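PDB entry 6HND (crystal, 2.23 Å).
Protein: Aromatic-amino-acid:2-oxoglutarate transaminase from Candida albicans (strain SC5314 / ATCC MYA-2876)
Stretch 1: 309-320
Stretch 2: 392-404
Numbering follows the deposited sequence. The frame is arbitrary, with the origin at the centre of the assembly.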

# COMPACT_ATOMS: atom_id res chain seq x y z
N ASP B 309 10.97 -33.26 -14.96
CA ASP B 309 12.37 -32.89 -15.34
C ASP B 309 12.33 -32.01 -16.60
O ASP B 309 13.14 -32.23 -17.52
CB ASP B 309 13.25 -34.14 -15.47
CG ASP B 309 12.76 -35.19 -16.47
OD1 ASP B 309 12.92 -34.96 -17.68
OD2 ASP B 309 12.23 -36.23 -16.02
N LEU B 310 11.43 -31.02 -16.61
CA LEU B 310 11.30 -29.94 -17.64
C LEU B 310 12.46 -28.95 -17.45
O LEU B 310 12.67 -28.48 -16.31
CB LEU B 310 9.94 -29.27 -17.43
CG LEU B 310 9.22 -28.77 -18.68
CD1 LEU B 310 8.18 -27.72 -18.32
CD2 LEU B 310 10.19 -28.19 -19.68
N GLU B 311 13.23 -28.66 -18.50
CA GLU B 311 14.40 -27.72 -18.45
C GLU B 311 13.89 -26.33 -18.80
O GLU B 311 12.84 -26.25 -19.46
CB GLU B 311 15.52 -28.15 -19.42
CG GLU B 311 16.08 -29.55 -19.16
CD GLU B 311 16.83 -29.71 -17.84
OE1 GLU B 311 17.93 -29.13 -17.72
OE2 GLU B 311 16.31 -30.40 -16.92
N ILE B 312 14.61 -25.27 -18.43
CA ILE B 312 14.15 -23.86 -18.58
C ILE B 312 13.88 -23.54 -20.06
O ILE B 312 12.80 -23.03 -20.37
CB ILE B 312 15.16 -22.87 -17.95
CG1 ILE B 312 15.18 -22.98 -16.42
CG2 ILE B 312 14.85 -21.45 -18.42
CD1 ILE B 312 16.02 -21.93 -15.71
N ASP B 313 14.85 -23.79 -20.93
CA ASP B 313 14.78 -23.41 -22.37
C ASP B 313 13.51 -23.99 -22.99
O ASP B 313 12.81 -23.26 -23.74
CB ASP B 313 16.04 -23.86 -23.13
CG ASP B 313 17.29 -23.02 -22.81
OD1 ASP B 313 17.13 -21.86 -22.32
OD2 ASP B 313 18.42 -23.54 -23.05
N ASP B 314 13.21 -25.25 -22.67
CA ASP B 314 12.07 -26.00 -23.26
C ASP B 314 10.78 -25.37 -22.71
O ASP B 314 9.85 -25.11 -23.51
CB ASP B 314 12.23 -27.51 -23.02
CG ASP B 314 11.06 -28.36 -23.50
OD1 ASP B 314 10.29 -27.88 -24.37
OD2 ASP B 314 10.92 -29.49 -22.99
N TYR B 315 10.75 -25.09 -21.39
CA TYR B 315 9.65 -24.38 -20.71
C TYR B 315 9.37 -23.05 -21.42
O TYR B 315 8.25 -22.81 -21.90
CB TYR B 315 9.99 -24.15 -19.24
CG TYR B 315 9.04 -23.24 -18.49
CD1 TYR B 315 7.72 -23.60 -18.29
CD2 TYR B 315 9.48 -22.03 -18.00
CE1 TYR B 315 6.85 -22.79 -17.59
CE2 TYR B 315 8.63 -21.22 -17.27
CZ TYR B 315 7.30 -21.59 -17.07
OH TYR B 315 6.47 -20.77 -16.36
N LEU B 316 10.39 -22.20 -21.51
CA LEU B 316 10.22 -20.82 -22.03
C LEU B 316 9.70 -20.91 -23.46
O LEU B 316 8.84 -20.09 -23.82
CB LEU B 316 11.54 -20.06 -21.98
CG LEU B 316 12.05 -19.72 -20.59
CD1 LEU B 316 13.34 -18.91 -20.68
CD2 LEU B 316 10.99 -18.98 -19.77
N LYS B 317 10.20 -21.88 -24.22
CA LYS B 317 9.99 -21.92 -25.70
C LYS B 317 8.65 -22.57 -26.02
O LYS B 317 7.94 -22.03 -26.88
CB LYS B 317 11.15 -22.65 -26.39
CG LYS B 317 11.18 -22.48 -27.90
CD LYS B 317 12.24 -23.31 -28.61
CE LYS B 317 12.16 -23.21 -30.12
NZ LYS B 317 13.47 -22.87 -30.71
N ASN B 318 8.30 -23.69 -25.37
CA ASN B 318 7.18 -24.55 -25.82
C ASN B 318 6.03 -24.54 -24.81
O ASN B 318 4.91 -24.78 -25.25
CB ASN B 318 7.69 -25.94 -26.15
CG ASN B 318 8.79 -25.88 -27.20
OD1 ASN B 318 8.57 -25.38 -28.30
ND2 ASN B 318 9.99 -26.31 -26.85
N HIS B 319 6.26 -24.26 -23.52
CA HIS B 319 5.19 -24.37 -22.49
C HIS B 319 4.54 -23.00 -22.26
O HIS B 319 3.30 -22.89 -22.39
CB HIS B 319 5.73 -25.03 -21.23
CG HIS B 319 6.06 -26.46 -21.49
ND1 HIS B 319 5.19 -27.48 -21.17
CD2 HIS B 319 7.12 -27.03 -22.10
CE1 HIS B 319 5.72 -28.63 -21.54
NE2 HIS B 319 6.91 -28.38 -22.12
N LEU B 320 5.36 -21.99 -21.96
CA LEU B 320 4.91 -20.61 -21.64
C LEU B 320 4.16 -20.03 -22.83
O LEU B 320 4.69 -20.02 -23.91
CB LEU B 320 6.15 -19.79 -21.28
CG LEU B 320 5.91 -18.63 -20.31
CD1 LEU B 320 5.32 -19.15 -19.00
CD2 LEU B 320 7.20 -17.86 -20.07
N VAL B 392 17.23 -14.97 -11.84
CA VAL B 392 16.07 -15.25 -12.72
C VAL B 392 15.95 -16.77 -12.90
O VAL B 392 14.85 -17.33 -12.65
CB VAL B 392 16.23 -14.48 -14.04
CG1 VAL B 392 15.20 -14.87 -15.09
CG2 VAL B 392 16.19 -12.97 -13.79
N ASP B 393 17.01 -17.43 -13.36
CA ASP B 393 16.90 -18.85 -13.81
C ASP B 393 16.59 -19.67 -12.56
O ASP B 393 15.68 -20.51 -12.62
CB ASP B 393 18.12 -19.28 -14.65
CG ASP B 393 17.99 -18.84 -16.11
OD1 ASP B 393 17.18 -17.93 -16.38
OD2 ASP B 393 18.66 -19.43 -16.97
N GLY B 394 17.27 -19.39 -11.46
CA GLY B 394 17.05 -20.12 -10.20
C GLY B 394 15.62 -19.96 -9.71
O GLY B 394 15.07 -20.92 -9.17
N TRP B 395 15.04 -18.78 -9.91
CA TRP B 395 13.65 -18.46 -9.49
C TRP B 395 12.70 -19.22 -10.42
O TRP B 395 11.72 -19.83 -9.89
CB TRP B 395 13.43 -16.94 -9.48
CG TRP B 395 12.05 -16.52 -9.10
CD1 TRP B 395 11.19 -15.79 -9.86
CD2 TRP B 395 11.36 -16.81 -7.88
NE1 TRP B 395 10.01 -15.61 -9.20
CE2 TRP B 395 10.08 -16.23 -7.99
CE3 TRP B 395 11.68 -17.50 -6.71
CZ2 TRP B 395 9.13 -16.31 -6.96
CZ3 TRP B 395 10.74 -17.59 -5.69
CH2 TRP B 395 9.48 -17.01 -5.82
N LEU B 396 13.00 -19.25 -11.72
CA LEU B 396 12.27 -20.11 -12.69
C LEU B 396 12.30 -21.58 -12.23
O LEU B 396 11.26 -22.25 -12.32
CB LEU B 396 12.88 -19.94 -14.09
CG LEU B 396 12.49 -18.66 -14.83
CD1 LEU B 396 13.35 -18.45 -16.07
CD2 LEU B 396 11.00 -18.65 -15.20
N GLU B 397 13.44 -22.08 -11.75
CA GLU B 397 13.58 -23.47 -11.29
C GLU B 397 12.65 -23.68 -10.08
O GLU B 397 12.03 -24.74 -10.00
CB GLU B 397 15.03 -23.82 -10.94
CG GLU B 397 15.98 -23.85 -12.12
CD GLU B 397 15.79 -24.96 -13.15
OE1 GLU B 397 14.91 -25.85 -12.94
OE2 GLU B 397 16.53 -24.94 -14.18
N TRP B 398 12.52 -22.71 -9.19
CA TRP B 398 11.52 -22.77 -8.09
C TRP B 398 10.08 -22.75 -8.65
O TRP B 398 9.22 -23.50 -8.15
CB TRP B 398 11.77 -21.66 -7.07
CG TRP B 398 10.65 -21.53 -6.08
CD1 TRP B 398 9.56 -20.72 -6.19
CD2 TRP B 398 10.48 -22.29 -4.88
NE1 TRP B 398 8.73 -20.92 -5.12
CE2 TRP B 398 9.27 -21.86 -4.29
CE3 TRP B 398 11.25 -23.25 -4.21
CZ2 TRP B 398 8.81 -22.37 -3.09
CZ3 TRP B 398 10.80 -23.73 -3.01
CH2 TRP B 398 9.58 -23.33 -2.47
N ILE B 399 9.80 -21.96 -9.67
CA ILE B 399 8.45 -21.93 -10.33
C ILE B 399 8.16 -23.30 -10.94
O ILE B 399 7.02 -23.76 -10.83
CB ILE B 399 8.39 -20.76 -11.35
CG1 ILE B 399 8.35 -19.41 -10.63
CG2 ILE B 399 7.22 -20.93 -12.31
CD1 ILE B 399 8.85 -18.22 -11.46
N LEU B 400 9.15 -23.97 -11.54
CA LEU B 400 8.96 -25.31 -12.15
C LEU B 400 8.69 -26.37 -11.07
O LEU B 400 7.81 -27.24 -11.32
CB LEU B 400 10.17 -25.66 -13.02
CG LEU B 400 10.33 -24.76 -14.25
CD1 LEU B 400 11.53 -25.21 -15.06
CD2 LEU B 400 9.07 -24.76 -15.11
N LYS B 401 9.30 -26.28 -9.89
CA LYS B 401 8.96 -27.21 -8.77
C LYS B 401 7.49 -27.03 -8.38
O LYS B 401 6.79 -28.05 -8.21
CB LYS B 401 9.84 -26.99 -7.54
CG LYS B 401 11.30 -27.37 -7.69
CD LYS B 401 12.03 -27.26 -6.39
CE LYS B 401 13.45 -27.76 -6.45
NZ LYS B 401 14.25 -26.98 -7.41
N MET B 402 7.05 -25.77 -8.28
CA MET B 402 5.64 -25.45 -7.93
C MET B 402 4.72 -25.98 -9.03
O MET B 402 3.64 -26.47 -8.70
CB MET B 402 5.41 -23.94 -7.78
CG MET B 402 6.31 -23.27 -6.76
SD MET B 402 5.36 -22.42 -5.49
CE MET B 402 4.16 -21.54 -6.47
N ARG B 403 5.13 -25.84 -10.29
CA ARG B 403 4.38 -26.33 -11.48
C ARG B 403 3.99 -27.80 -11.29
O ARG B 403 2.78 -28.14 -11.53
CB ARG B 403 5.22 -26.12 -12.74
CG ARG B 403 4.58 -26.67 -14.00
CD ARG B 403 5.38 -26.32 -15.24
NE ARG B 403 4.84 -27.08 -16.35
CZ ARG B 403 5.09 -28.38 -16.58
NH1 ARG B 403 5.88 -29.10 -15.79
NH2 ARG B 403 4.52 -28.95 -17.63
N LEU B 404 4.97 -28.62 -10.89
CA LEU B 404 4.84 -30.10 -10.74
C LEU B 404 3.77 -30.40 -9.70
O LEU B 404 2.99 -31.33 -9.97
CB LEU B 404 6.15 -30.73 -10.29
CG LEU B 404 7.16 -31.00 -11.40
CD1 LEU B 404 8.35 -31.77 -10.83
CD2 LEU B 404 6.51 -31.76 -12.55
O HOH W 1 3.29 -27.27 -19.16

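The centre of this contact is apolar. Leu400 sets its CD2 methyl over one face of the Tyr315 ring, 3.7 Å from the ring centroid and 12° off the ring normal. That is CH-pi geometry, with the methyl almost directly above the middle of the ring. The closest pair between these two residues is Leu400 CD2 to Tyr315 CD1, at 3.6 Å. Leu396 meets the same ring at its edge, where its CD2 lies 4.1 Å from Tyr315 CE2. Leu396 and Leu400 are one helical turn apart, so both can reach the one ring.

Leu400 also meets the loop that leads into the first helix. Leu400 CD1 lies 3.7 Å from the backbone O of Leu310, a simple packing contact. The side chains of the two leucines touch more loosely, with Leu310 CD1 4.5 Å from Leu400 CD2.

Ile312 has the largest area covered by the other stretch. Its chi1 is m and its chi2 is t, and CD1 reaches the backbone of the second helix. Ile312 CD1 is 3.4 Å from Asp393 O, 3.5 Å from Asp393 CB and 4.1 Å from Leu396 CB. Ile312 CG1 lies 4.5 Å from Leu400 CD1. Leu316 adds a looser contact one turn on, with its CD2 4.4 Å from Leu396 CD1.

The two helices cross at 72°, and their axes come no closer than 11.3 Å. Side chains fill the space between them. No direct hydrogen bond joins the two stretches.

Toward the edge, polar groups lie against apolar ones. Glu397 points its CA-to-CB bond sideways, but its end comes nearer, and Glu397 OE2 stops 3.3 Å from Ile312 CG1. This carbon is no hydrogen-bond partner for the carboxylate. Tyr315 OH lies 4.1 Å from Ile399 CG2 and is hydrogen-bonded elsewhere in the structure.

Arg403 forms the polar edge farther along the helix, beyond Leu400. Its chi1, chi2 and chi3 are all t, so the chain is extended. Leu310 CD1 lies over one face of the guanidinium, 3.6 Å from Arg403 CZ. An apolar group over this flat face leaves the N-H groups free to bond in the plane. Arg403 NH2 and His319 ND1 are 3.9 Å apart, and water 1 bridges them. Water 1 accepts a hydrogen bond from Arg403 NH2 at 2.6 Å. Water 1 is also hydrogen-bonded to His319 ND1, at 2.8 Å.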